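Local atomic coordinates of PPC domain-containing protein (Archaeoglobus fulgidus, PDB entry 2H6L), a protein that is of unknown function but binds zinc ions and assembles its Plants and Prokaryotes Conserved (PPC) domain into a trimer. Residues A[48-53]-A[63-68]; A[40-45]-A[111-116]; A[34-39]-A[79-84]; A[44-49]-A[70-75]; A[12-17]-A[115-120]. All coordinates share one frame; numbering follows the deposited sequence.

Contact 1 (A[48-53]-A[63-68])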
# COMPACT_ATOMS: atom_id res chain seq x y z
N SER A 48 -2.75 -20.09 3.79
CA SER A 48 -2.14 -20.12 5.12
C SER A 48 -0.97 -19.16 5.12
O SER A 48 -0.59 -18.63 4.09
CB SER A 48 -1.65 -21.52 5.46
OG SER A 48 -0.59 -21.89 4.59
N ALA A 49 -0.36 -18.96 6.29
CA ALA A 49 0.76 -18.05 6.35
C ALA A 49 1.49 -18.08 7.67
O ALA A 49 1.03 -18.66 8.65
CB ALA A 49 0.26 -16.63 6.08
N VAL A 50 2.66 -17.46 7.66
CA VAL A 50 3.47 -17.33 8.86
C VAL A 50 3.91 -15.87 8.90
O VAL A 50 4.59 -15.39 8.00
CB VAL A 50 4.72 -18.23 8.84
CG1 VAL A 50 5.56 -17.97 10.09
CG2 VAL A 50 4.30 -19.71 8.80
N ILE A 51 3.48 -15.16 9.94
CA ILE A 51 3.82 -13.76 10.11
C ILE A 51 4.50 -13.61 11.46
O ILE A 51 4.75 -14.60 12.15
CB ILE A 51 2.56 -12.87 10.10
CG1 ILE A 51 1.65 -13.23 11.28
CG2 ILE A 51 1.81 -13.04 8.78
CD1 ILE A 51 0.49 -12.28 11.47
N GLY A 52 4.80 -12.38 11.85
CA GLY A 52 5.44 -12.20 13.13
C GLY A 52 5.70 -10.75 13.46
O GLY A 52 5.60 -9.89 12.59
N TYR A 53 6.01 -10.48 14.72
CA TYR A 53 6.30 -9.12 15.12
C TYR A 53 7.68 -9.12 15.78
O TYR A 53 8.12 -10.14 16.32
CB TYR A 53 5.21 -8.59 16.04
CG TYR A 53 5.08 -9.28 17.37
CD1 TYR A 53 5.91 -8.95 18.44
CD2 TYR A 53 4.10 -10.25 17.57
CE1 TYR A 53 5.76 -9.55 19.68
CE2 TYR A 53 3.94 -10.86 18.81
CZ TYR A 53 4.77 -10.50 19.87
OH TYR A 53 4.59 -11.07 21.11
N LYS A 63 6.98 -15.13 15.85
CA LYS A 63 6.07 -15.49 14.78
C LYS A 63 4.73 -16.09 15.19
O LYS A 63 4.56 -16.61 16.30
CB LYS A 63 6.76 -16.43 13.79
CG LYS A 63 7.36 -17.68 14.40
CD LYS A 63 8.03 -18.55 13.34
CE LYS A 63 9.16 -17.82 12.64
NZ LYS A 63 9.77 -18.62 11.54
N LYS A 64 3.77 -15.97 14.28
CA LYS A 64 2.43 -16.48 14.48
C LYS A 64 2.06 -17.31 13.26
O LYS A 64 2.27 -16.88 12.12
CB LYS A 64 1.44 -15.33 14.66
CG LYS A 64 0.02 -15.80 14.93
CD LYS A 64 -0.94 -14.65 15.14
CE LYS A 64 -2.32 -15.17 15.52
NZ LYS A 64 -2.22 -16.14 16.64
N GLU A 65 1.52 -18.49 13.49
CA GLU A 65 1.11 -19.37 12.41
C GLU A 65 -0.37 -19.22 12.20
O GLU A 65 -1.13 -19.11 13.16
CB GLU A 65 1.43 -20.83 12.75
CG GLU A 65 2.89 -21.19 12.59
CD GLU A 65 3.19 -22.61 13.05
OE1 GLU A 65 3.37 -22.81 14.27
OE2 GLU A 65 3.21 -23.52 12.20
N LEU A 66 -0.77 -19.21 10.94
CA LEU A 66 -2.17 -19.08 10.57
C LEU A 66 -2.47 -20.15 9.54
O LEU A 66 -2.03 -20.04 8.39
CB LEU A 66 -2.44 -17.70 9.98
CG LEU A 66 -2.30 -16.51 10.92
CD1 LEU A 66 -2.21 -15.24 10.10
CD2 LEU A 66 -3.48 -16.46 11.89
N MSE A 67 -3.19 -21.18 9.94
CA MSE A 67 -3.53 -22.26 9.03
C MSE A 67 -5.01 -22.21 8.66
O MSE A 67 -5.76 -23.17 8.83
CB MSE A 67 -3.17 -23.62 9.66
CG MSE A 67 -1.66 -23.83 9.79
SE MSE A 67 -1.13 -25.51 10.64
CE MSE A 67 -1.42 -26.71 9.15
N GLU A 68 -5.41 -21.04 8.17
CA GLU A 68 -6.78 -20.81 7.73
C GLU A 68 -6.70 -19.87 6.54
O GLU A 68 -5.88 -18.95 6.51
CB GLU A 68 -7.62 -20.15 8.83
CG GLU A 68 -8.97 -19.61 8.31
CD GLU A 68 -9.76 -18.83 9.34
OE1 GLU A 68 -9.17 -17.96 10.01
OE2 GLU A 68 -10.99 -19.07 9.46
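Four backbone hydrogen bonds hold 48-53 against 63-68, grouped in two reciprocal pairs. The shortest runs from K64 N to I51 O, 2.7 Å with an angle of 164° at the hydrogen, and its donor stands 39° above the carbonyl plane. The return bond, I51 N to K64 O, is 3.0 Å long and lies in the plane of its carbonyl. A49 and L66 repeat the exchange, with A49 N 2.9 Å from L66 O. Between the two pairs, the CA of V50 makes a weaker C-H···O contact with K64 O. This is the ladder of a beta hairpin, strands 45-55 and 60-66, in which alternate residues face opposite sides of the sheet. Where G52 meets K63 the strands pinch to 3.7 Å between their CA atoms; a CB on G52 would be pressed against K63 CA, so glycine suits the place. The same glycine lies near H104, a zinc ligand.

On the side of V50, K63 and E65, the K63 chain starts from the crowded position between backbone N and carbonyl carbon (chi1 55°) and crosses V50 obliquely, its CD 4.1 Å from V50 CG1. Its ammonium end makes a cation-pi contact with F106. A49, I51 and L66 are buried on the other side, which K64 shares. I51 and K64 run side by side, the lysine contributing only its CB, 4.0 Å from I51 CG1, while its polar end leads off. I51 CD1 meets L66 CD1 at 4.2 Å, and I51 and A49 continue onto L94 of strand 85-96.

Contact 2 (A[40-45]-A[111-116])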
# COMPACT_ATOMS: atom_id res chain seq x y z
N ILE A 40 7.38 -3.29 -3.80
CA ILE A 40 6.44 -4.39 -3.99
C ILE A 40 5.07 -4.13 -3.40
O ILE A 40 4.95 -3.57 -2.31
CB ILE A 40 6.97 -5.67 -3.34
CG1 ILE A 40 8.27 -6.11 -4.01
CG2 ILE A 40 5.91 -6.76 -3.41
CD1 ILE A 40 8.98 -7.23 -3.25
N SER A 41 4.04 -4.59 -4.10
CA SER A 41 2.67 -4.46 -3.64
C SER A 41 1.86 -5.65 -4.16
O SER A 41 2.12 -6.14 -5.26
CB SER A 41 2.07 -3.16 -4.14
OG SER A 41 0.76 -3.00 -3.65
N ALA A 42 0.89 -6.12 -3.39
CA ALA A 42 0.07 -7.25 -3.83
C ALA A 42 -1.25 -7.34 -3.10
O ALA A 42 -1.42 -6.78 -2.02
CB ALA A 42 0.85 -8.56 -3.66
N ILE A 43 -2.21 -8.03 -3.72
CA ILE A 43 -3.51 -8.26 -3.12
C ILE A 43 -3.94 -9.65 -3.56
O ILE A 43 -3.33 -10.23 -4.45
CB ILE A 43 -4.59 -7.24 -3.58
CG1 ILE A 43 -4.77 -7.30 -5.10
CG2 ILE A 43 -4.22 -5.84 -3.13
CD1 ILE A 43 -6.00 -6.50 -5.59
N GLY A 44 -4.98 -10.18 -2.94
CA GLY A 44 -5.43 -11.51 -3.31
C GLY A 44 -5.80 -12.29 -2.07
O GLY A 44 -6.36 -11.73 -1.14
N ALA A 45 -5.49 -13.58 -2.05
CA ALA A 45 -5.81 -14.42 -0.90
C ALA A 45 -4.79 -15.54 -0.76
O ALA A 45 -4.17 -15.95 -1.74
CB ALA A 45 -7.22 -15.00 -1.05
N PHE A 111 -3.21 -18.62 -2.86
CA PHE A 111 -4.49 -19.12 -3.35
C PHE A 111 -4.61 -18.43 -4.70
O PHE A 111 -4.73 -19.08 -5.75
CB PHE A 111 -5.66 -18.71 -2.46
CG PHE A 111 -6.99 -19.17 -2.97
CD1 PHE A 111 -7.34 -20.52 -2.91
CD2 PHE A 111 -7.87 -18.29 -3.57
CE1 PHE A 111 -8.54 -20.98 -3.45
CE2 PHE A 111 -9.08 -18.73 -4.12
CZ PHE A 111 -9.41 -20.08 -4.07
N ALA A 112 -4.58 -17.10 -4.66
CA ALA A 112 -4.63 -16.26 -5.85
C ALA A 112 -3.93 -14.97 -5.45
O ALA A 112 -4.33 -14.30 -4.50
CB ALA A 112 -6.07 -15.97 -6.27
N CYS A 113 -2.86 -14.62 -6.17
CA CYS A 113 -2.10 -13.42 -5.84
C CYS A 113 -1.65 -12.64 -7.06
O CYS A 113 -1.07 -13.19 -7.99
CB CYS A 113 -0.88 -13.80 -4.99
SG CYS A 113 0.04 -12.40 -4.33
N GLU A 114 -1.93 -11.34 -7.05
CA GLU A 114 -1.56 -10.45 -8.14
C GLU A 114 -0.57 -9.48 -7.52
O GLU A 114 -0.90 -8.73 -6.60
CB GLU A 114 -2.81 -9.74 -8.68
CG GLU A 114 -3.91 -10.75 -9.06
CD GLU A 114 -5.21 -10.12 -9.58
OE1 GLU A 114 -5.53 -8.96 -9.24
OE2 GLU A 114 -5.93 -10.81 -10.33
N VAL A 115 0.66 -9.52 -8.02
CA VAL A 115 1.73 -8.69 -7.49
C VAL A 115 2.17 -7.59 -8.44
O VAL A 115 2.25 -7.80 -9.65
CB VAL A 115 2.98 -9.57 -7.17
CG1 VAL A 115 4.02 -8.75 -6.42
CG2 VAL A 115 2.57 -10.80 -6.38
N PHE A 116 2.44 -6.42 -7.89
CA PHE A 116 2.92 -5.32 -8.71
C PHE A 116 4.37 -5.14 -8.31
O PHE A 116 4.67 -4.95 -7.14
CB PHE A 116 2.17 -4.01 -8.43
CG PHE A 116 2.75 -2.82 -9.13
CD1 PHE A 116 2.97 -2.84 -10.51
CD2 PHE A 116 3.10 -1.67 -8.43
CE1 PHE A 116 3.52 -1.75 -11.17
CE2 PHE A 116 3.65 -0.57 -9.08
CZ PHE A 116 3.87 -0.61 -10.46
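Segments 40-45 and 111-116 form an antiparallel ladder that ends in a classic beta bulge, F111 and A112 together facing A45. In the regular part S41 pairs with F116 and I43 with E114; the F116 N to S41 O bond is 2.7 Å and almost straight, at 177°. The fit on one side depends on a small residue. The methyl of A42 enters the hollow between two larger neighbours, with its CB 3.9 Å from V115 CG2 and 4.0 Å from C113 SG. V115 sets CG1 anti to its backbone N, which carries that methyl alongside I40 CG2 at 4.1 Å.

Beyond A42 the chain turns a corner at G44. A CB here would clash with A112 O and, at phi 139°, also with the preceding carbonyl, so only glycine fits comfortably. The other side of the ladder, with S41, I43, E114 and F116, faces the third subunit. There E114 OE1 accepts a hydrogen bond from ND1 of H89 of the third subunit, a zinc ligand, while OE2 forms a salt bridge with R127 of that subunit. E114 is thus a second-shell residue that would fix the turn of the imidazole and probably make it a better metal ligand. F116 stacks on H39 of the third subunit.

At the bulge the A45 methyl lies obliquely by the F111 ring, its CB 4.2 Å from CD2. A45 N donates to A112 O, and A45 O is gripped twice, by F111 N at 3.1 Å and A112 N at 3.2 Å, both donors standing above its carbonyl plane.

Contact 3 (A[34-39]-A[79-84])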
# COMPACT_ATOMS: atom_id res chain seq x y z
N GLY A 34 16.89 -10.33 -12.65
CA GLY A 34 18.06 -9.63 -12.14
C GLY A 34 17.70 -8.31 -11.49
O GLY A 34 18.44 -7.33 -11.61
N ILE A 35 16.55 -8.26 -10.81
CA ILE A 35 16.11 -7.05 -10.12
C ILE A 35 16.71 -7.07 -8.72
O ILE A 35 16.45 -7.99 -7.95
CB ILE A 35 14.57 -7.00 -9.98
CG1 ILE A 35 13.89 -7.24 -11.34
CG2 ILE A 35 14.15 -5.65 -9.42
CD1 ILE A 35 14.18 -6.19 -12.35
N HIS A 36 17.50 -6.06 -8.37
CA HIS A 36 18.13 -6.00 -7.05
C HIS A 36 17.52 -4.98 -6.11
O HIS A 36 17.79 -4.99 -4.91
CB HIS A 36 19.63 -5.73 -7.20
CG HIS A 36 20.37 -6.80 -7.93
ND1 HIS A 36 21.70 -6.69 -8.27
CD2 HIS A 36 19.96 -8.01 -8.39
CE1 HIS A 36 22.08 -7.78 -8.92
NE2 HIS A 36 21.05 -8.59 -9.00
N ALA A 37 16.69 -4.09 -6.65
CA ALA A 37 16.03 -3.06 -5.86
C ALA A 37 14.65 -2.81 -6.46
O ALA A 37 14.52 -2.68 -7.67
CB ALA A 37 16.86 -1.78 -5.89
N ALA A 38 13.63 -2.77 -5.62
CA ALA A 38 12.27 -2.55 -6.10
C ALA A 38 11.26 -2.30 -5.00
O ALA A 38 11.54 -2.51 -3.82
CB ALA A 38 11.82 -3.75 -6.93
N HIS A 39 10.08 -1.83 -5.40
CA HIS A 39 8.98 -1.59 -4.49
C HIS A 39 7.99 -2.70 -4.82
O HIS A 39 7.79 -3.02 -6.00
CB HIS A 39 8.32 -0.24 -4.75
CG HIS A 39 7.11 0.01 -3.90
ND1 HIS A 39 5.90 0.41 -4.43
CD2 HIS A 39 6.93 -0.08 -2.56
CE1 HIS A 39 5.03 0.56 -3.45
NE2 HIS A 39 5.63 0.27 -2.31
N VAL A 79 12.55 -4.66 -2.27
CA VAL A 79 13.58 -5.61 -2.64
C VAL A 79 14.91 -4.91 -2.48
O VAL A 79 15.05 -3.73 -2.82
CB VAL A 79 13.45 -6.03 -4.12
CG1 VAL A 79 14.65 -6.89 -4.51
CG2 VAL A 79 12.15 -6.78 -4.34
N SER A 80 15.89 -5.63 -1.94
CA SER A 80 17.23 -5.08 -1.75
C SER A 80 18.21 -6.25 -1.73
O SER A 80 17.79 -7.40 -1.89
CB SER A 80 17.30 -4.27 -0.45
OG SER A 80 16.73 -4.97 0.63
N MSE A 81 19.49 -5.96 -1.53
CA MSE A 81 20.49 -7.02 -1.51
C MSE A 81 20.91 -7.49 -0.13
O MSE A 81 21.29 -6.70 0.73
CB MSE A 81 21.74 -6.57 -2.30
CG MSE A 81 21.52 -6.46 -3.80
SE MSE A 81 21.23 -8.17 -4.70
CE MSE A 81 23.08 -8.66 -4.99
N LYS A 82 20.82 -8.80 0.07
CA LYS A 82 21.21 -9.45 1.32
C LYS A 82 21.90 -10.75 0.92
O LYS A 82 21.35 -11.56 0.17
CB LYS A 82 19.99 -9.74 2.19
CG LYS A 82 20.35 -10.36 3.54
CD LYS A 82 19.12 -10.54 4.44
CE LYS A 82 19.50 -11.13 5.79
NZ LYS A 82 18.32 -11.33 6.68
N ASP A 83 23.12 -10.96 1.41
CA ASP A 83 23.86 -12.16 1.08
C ASP A 83 24.00 -12.27 -0.44
O ASP A 83 23.83 -13.34 -1.03
CB ASP A 83 23.15 -13.41 1.63
CG ASP A 83 22.98 -13.37 3.14
OD1 ASP A 83 23.97 -13.08 3.85
OD2 ASP A 83 21.86 -13.63 3.63
N SER A 84 24.30 -11.13 -1.07
CA SER A 84 24.50 -11.02 -2.52
C SER A 84 23.39 -11.54 -3.43
O SER A 84 23.67 -12.06 -4.51
CB SER A 84 25.81 -11.70 -2.91
OG SER A 84 25.69 -13.11 -2.80
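V79 opens the segment and does most of the joining. Its N gives A38 O a 2.8 Å hydrogen bond, and its carbonyl receives A38 N in a longer one of 3.3 Å; both donors stand above the carbonyl planes. The V79 O atom also meets the CA of A37 in a C-H···O contact. The branched side chain sets CG1 anti to the backbone N, 3.7 Å from H36 O, while CB lies 4.0 Å from A38 CB. Alanine suits this pairing, since its methyl packs beside the valine without pushing the strands apart, and L30 of helix 22-33 packs against the same valine.

S80 turns its side chain away, where OG bonds to W138 NE1; only its backbone takes part, CA lying 3.2 Å from H36 O. At M81, a selenomethionine, the bend at chi2 (-68°) lays SE over one face of the H36 ring, and that at chi3 (-86°) keeps CE over the same face in a CH-pi contact. SE is 3.9 Å from the ring centroid, 20° off the normal.

Just before I35, G34 takes a positive phi as the C-prime residue of the Schellman motif closing helix 22-33. The whole is therefore a helix-to-strand connection, secured to the sheet by a Met-aromatic contact and a single hydrogen-bonded antiparallel pair, A38 with V79, where strand 38-43 begins.

Contact 4 (A[44-49]-A[70-75])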
# COMPACT_ATOMS: atom_id res chain seq x y z
N GLY A 44 -4.98 -10.18 -2.94
CA GLY A 44 -5.43 -11.51 -3.31
C GLY A 44 -5.80 -12.29 -2.07
O GLY A 44 -6.36 -11.73 -1.14
N ALA A 45 -5.49 -13.58 -2.05
CA ALA A 45 -5.81 -14.42 -0.90
C ALA A 45 -4.79 -15.54 -0.76
O ALA A 45 -4.17 -15.95 -1.74
CB ALA A 45 -7.22 -15.00 -1.05
N VAL A 46 -4.64 -16.03 0.46
CA VAL A 46 -3.70 -17.10 0.77
C VAL A 46 -4.41 -18.22 1.51
O VAL A 46 -5.44 -18.01 2.14
CB VAL A 46 -2.54 -16.59 1.66
CG1 VAL A 46 -1.80 -15.46 0.96
CG2 VAL A 46 -3.08 -16.12 2.99
N ARG A 47 -3.85 -19.42 1.43
CA ARG A 47 -4.41 -20.60 2.10
C ARG A 47 -3.88 -20.73 3.52
O ARG A 47 -4.47 -21.40 4.37
CB ARG A 47 -4.08 -21.86 1.30
CG ARG A 47 -4.44 -21.75 -0.19
CD ARG A 47 -4.27 -23.11 -0.87
NE ARG A 47 -5.21 -24.09 -0.34
CZ ARG A 47 -5.00 -25.40 -0.34
NH1 ARG A 47 -3.87 -25.90 -0.84
NH2 ARG A 47 -5.92 -26.23 0.16
N SER A 48 -2.75 -20.09 3.79
CA SER A 48 -2.14 -20.12 5.12
C SER A 48 -0.97 -19.16 5.12
O SER A 48 -0.59 -18.63 4.09
CB SER A 48 -1.65 -21.52 5.46
OG SER A 48 -0.59 -21.89 4.59
N ALA A 49 -0.36 -18.96 6.29
CA ALA A 49 0.76 -18.05 6.35
C ALA A 49 1.49 -18.08 7.67
O ALA A 49 1.03 -18.66 8.65
CB ALA A 49 0.26 -16.63 6.08
N LEU A 70 -7.03 -16.86 4.23
CA LEU A 70 -7.15 -15.45 4.59
C LEU A 70 -7.00 -14.57 3.36
O LEU A 70 -6.33 -14.93 2.40
CB LEU A 70 -6.06 -15.08 5.61
CG LEU A 70 -6.37 -14.94 7.10
CD1 LEU A 70 -7.56 -15.77 7.50
CD2 LEU A 70 -5.13 -15.34 7.90
N GLU A 71 -7.64 -13.40 3.39
CA GLU A 71 -7.55 -12.46 2.29
C GLU A 71 -6.28 -11.64 2.51
O GLU A 71 -5.92 -11.36 3.65
CB GLU A 71 -8.73 -11.49 2.30
CG GLU A 71 -10.09 -12.09 2.03
CD GLU A 71 -10.36 -12.24 0.55
OE1 GLU A 71 -10.25 -11.22 -0.16
OE2 GLU A 71 -10.68 -13.36 0.11
N ILE A 72 -5.61 -11.27 1.43
CA ILE A 72 -4.44 -10.42 1.55
C ILE A 72 -5.08 -9.04 1.54
O ILE A 72 -5.44 -8.53 0.49
CB ILE A 72 -3.50 -10.53 0.35
CG1 ILE A 72 -2.97 -11.96 0.22
CG2 ILE A 72 -2.33 -9.56 0.53
CD1 ILE A 72 -2.10 -12.16 -1.01
N LEU A 73 -5.25 -8.46 2.72
CA LEU A 73 -5.88 -7.16 2.84
C LEU A 73 -4.93 -6.05 2.44
O LEU A 73 -5.34 -4.97 1.99
CB LEU A 73 -6.38 -6.96 4.26
CG LEU A 73 -7.30 -8.09 4.73
CD1 LEU A 73 -7.74 -7.83 6.16
CD2 LEU A 73 -8.51 -8.19 3.80
N SER A 74 -3.64 -6.33 2.62
CA SER A 74 -2.58 -5.38 2.29
C SER A 74 -1.24 -6.10 2.32
O SER A 74 -0.93 -6.82 3.27
CB SER A 74 -2.57 -4.23 3.30
OG SER A 74 -1.52 -3.32 3.01
N LEU A 75 -0.46 -5.91 1.26
CA LEU A 75 0.87 -6.50 1.14
C LEU A 75 1.75 -5.43 0.52
O LEU A 75 1.50 -4.95 -0.59
CB LEU A 75 0.82 -7.74 0.24
CG LEU A 75 2.08 -8.62 0.26
CD1 LEU A 75 1.70 -10.04 -0.10
CD2 LEU A 75 3.14 -8.07 -0.69
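Among the flat groups, the E71 carboxylate comes at the A45 methyl through OE2, 4.0 Å from A45 CB, and its OE1 lies as close to G44 O. A bend at chi2 (-84°) brings it there, and OE2 is held by the backbone N of Y54 of the third subunit. A zinc ion lies about 4 Å from this side chain, and an acetate, probably from the crystallisation liquor, about 3 Å; its charge would probably be felt by the metal. The peptide groups meet differently: I72 N bonds G44 O at 2.7 Å from 42° above the carbonyl plane, whereas V46 N approaches L70 O almost along the C=O axis, at 2.8 Å. L70 N returns a bond to V46 O.

V46 fills the apolar side. Its side chain crosses that of I72 at about a right angle, CG1 lying 3.8 Å from I72 CG1, and its CG2 rests 4.1 Å from L70 CB. An alanine here would lose both branches, and would probably loosen the packing of I72 and L70.

The ladder joins strand 45-55, just past the corner at G44, to the start of strand 70-82; around it V46 packs on A108 of strand 99-110, L70 on Y101 of that strand, and I72 on L22 of helix 22-33.

Contact 5 (A[12-17]-A[115-120])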
# COMPACT_ATOMS: atom_id res chain seq x y z
N PHE A 12 5.90 -4.50 -13.58
CA PHE A 12 5.48 -5.88 -13.74
C PHE A 12 4.27 -6.24 -12.90
O PHE A 12 4.17 -5.84 -11.74
CB PHE A 12 6.61 -6.83 -13.33
CG PHE A 12 7.82 -6.75 -14.21
CD1 PHE A 12 7.84 -7.38 -15.44
CD2 PHE A 12 8.95 -6.06 -13.78
CE1 PHE A 12 8.97 -7.34 -16.24
CE2 PHE A 12 10.09 -6.00 -14.58
CZ PHE A 12 10.10 -6.64 -15.81
N LEU A 13 3.35 -6.98 -13.50
CA LEU A 13 2.18 -7.46 -12.79
C LEU A 13 2.37 -8.97 -12.90
O LEU A 13 2.63 -9.48 -13.98
CB LEU A 13 0.89 -7.03 -13.48
CG LEU A 13 0.41 -5.60 -13.25
CD1 LEU A 13 -0.92 -5.38 -14.00
CD2 LEU A 13 0.22 -5.35 -11.76
N LEU A 14 2.28 -9.69 -11.80
CA LEU A 14 2.47 -11.12 -11.87
C LEU A 14 1.29 -11.87 -11.30
O LEU A 14 0.65 -11.41 -10.36
CB LEU A 14 3.72 -11.56 -11.10
CG LEU A 14 4.92 -10.62 -10.94
CD1 LEU A 14 5.91 -11.29 -10.00
CD2 LEU A 14 5.58 -10.32 -12.28
N ARG A 15 1.01 -13.02 -11.89
CA ARG A 15 -0.05 -13.89 -11.38
C ARG A 15 0.73 -15.05 -10.78
O ARG A 15 1.34 -15.83 -11.52
CB ARG A 15 -0.95 -14.41 -12.52
CG ARG A 15 -1.89 -15.53 -12.06
CD ARG A 15 -2.78 -16.08 -13.18
NE ARG A 15 -3.52 -17.24 -12.71
CZ ARG A 15 -4.49 -17.86 -13.38
NH1 ARG A 15 -4.86 -17.44 -14.59
NH2 ARG A 15 -5.11 -18.89 -12.83
N LEU A 16 0.75 -15.14 -9.46
CA LEU A 16 1.47 -16.21 -8.77
C LEU A 16 0.77 -17.55 -8.91
O LEU A 16 -0.42 -17.61 -9.18
CB LEU A 16 1.61 -15.87 -7.28
CG LEU A 16 2.82 -15.02 -6.90
CD1 LEU A 16 3.00 -13.90 -7.90
CD2 LEU A 16 2.65 -14.48 -5.50
N ASP A 17 1.53 -18.62 -8.72
CA ASP A 17 0.98 -19.97 -8.81
C ASP A 17 0.31 -20.42 -7.53
O ASP A 17 0.81 -20.20 -6.42
CB ASP A 17 2.09 -20.97 -9.16
CG ASP A 17 2.67 -20.75 -10.53
OD1 ASP A 17 1.88 -20.66 -11.50
OD2 ASP A 17 3.90 -20.67 -10.66
N VAL A 115 0.66 -9.52 -8.02
CA VAL A 115 1.73 -8.69 -7.49
C VAL A 115 2.17 -7.59 -8.44
O VAL A 115 2.25 -7.80 -9.65
CB VAL A 115 2.98 -9.57 -7.17
CG1 VAL A 115 4.02 -8.75 -6.42
CG2 VAL A 115 2.57 -10.80 -6.38
N PHE A 116 2.44 -6.42 -7.89
CA PHE A 116 2.92 -5.32 -8.71
C PHE A 116 4.37 -5.14 -8.31
O PHE A 116 4.67 -4.95 -7.14
CB PHE A 116 2.17 -4.01 -8.43
CG PHE A 116 2.75 -2.82 -9.13
CD1 PHE A 116 2.97 -2.84 -10.51
CD2 PHE A 116 3.10 -1.67 -8.43
CE1 PHE A 116 3.52 -1.75 -11.17
CE2 PHE A 116 3.65 -0.57 -9.08
CZ PHE A 116 3.87 -0.61 -10.46
N VAL A 117 5.26 -5.24 -9.28
CA VAL A 117 6.68 -5.07 -9.00
C VAL A 117 7.20 -3.86 -9.75
O VAL A 117 7.07 -3.77 -10.96
CB VAL A 117 7.48 -6.31 -9.42
CG1 VAL A 117 8.96 -6.08 -9.16
CG2 VAL A 117 6.98 -7.53 -8.67
N LEU A 118 7.78 -2.92 -9.01
CA LEU A 118 8.33 -1.71 -9.61
C LEU A 118 9.83 -1.73 -9.41
O LEU A 118 10.33 -1.32 -8.35
CB LEU A 118 7.73 -0.46 -8.94
CG LEU A 118 8.10 0.90 -9.52
CD1 LEU A 118 7.47 1.06 -10.90
CD2 LEU A 118 7.59 1.99 -8.61
N PRO A 119 10.58 -2.23 -10.41
CA PRO A 119 12.04 -2.28 -10.28
C PRO A 119 12.63 -0.88 -10.17
O PRO A 119 12.12 0.08 -10.77
CB PRO A 119 12.47 -3.01 -11.56
CG PRO A 119 11.39 -2.65 -12.54
CD PRO A 119 10.14 -2.77 -11.70
N LEU A 120 13.70 -0.76 -9.39
CA LEU A 120 14.36 0.52 -9.20
C LEU A 120 15.79 0.40 -9.71
O LEU A 120 16.57 -0.41 -9.20
CB LEU A 120 14.34 0.90 -7.71
CG LEU A 120 12.92 1.09 -7.15
CD1 LEU A 120 12.95 1.12 -5.63
CD2 LEU A 120 12.33 2.36 -7.71
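Strands 12-15 and 115-119 run antiparallel at 148°, with F12 paired to V117 and L14 to V115 through four backbone hydrogen bonds, V117 N to F12 O being the shortest at 2.8 Å. On the helix side, L16 pushes its CD1 to 3.5 Å from V115 CG2, a tight contact. L14, its CG swung to an unusual chi1 of -30°, crosses V117 obliquely, so that CD1 lies 4.1 Å from V117 CG2. F12 follows in the same row: its CB meets V117 CB at 4.0 Å, and the ring turns its edge to V117 O. P119 crosses F12 at about a right angle, with CD 4.1 Å from F12 CD2. Helix 22-33 lies over this row, F29 meeting the F12 ring edge-to-face and I26 resting on V115.

On the other side, L13 crosses F116 obliquely, its CD2 3.9 Å from F116 CD1. Along its other edge strand 12-15 pairs antiparallel with a strand of the third subunit, extending the sheet across that interface.

Valines favour the extended backbone, and the leucines, with an extra rotatable bond, turn against them. No side-chain hydrogen bond or charge pair joins the segments: burial and shape supply the side-chain cohesion.

In the fold
From the N terminus, contact 5 closes the longest loop, joining 12-17 to 115-120 around helix 22-33 and most of the sheet. Just after the helix, contact 3 (34-39 with 79-84) closes a loop nested in that of contact 5. Contact 2 starts on the same strand 38-43 but ends at 111-116, so it crosses contact 3, and it shares V115 and F116 with contact 5. Past the corner at G44, contact 4 ties 44-49 to 70-75 inside the loop of contact 3, and contact 1 adds the hairpin 48-53 with 63-68, nested in the loops of contacts 2, 3 and 5. Together they link strands 10-15, 113-119, 38-43, 70-82, 45-55 and 60-66 in one antiparallel sheet.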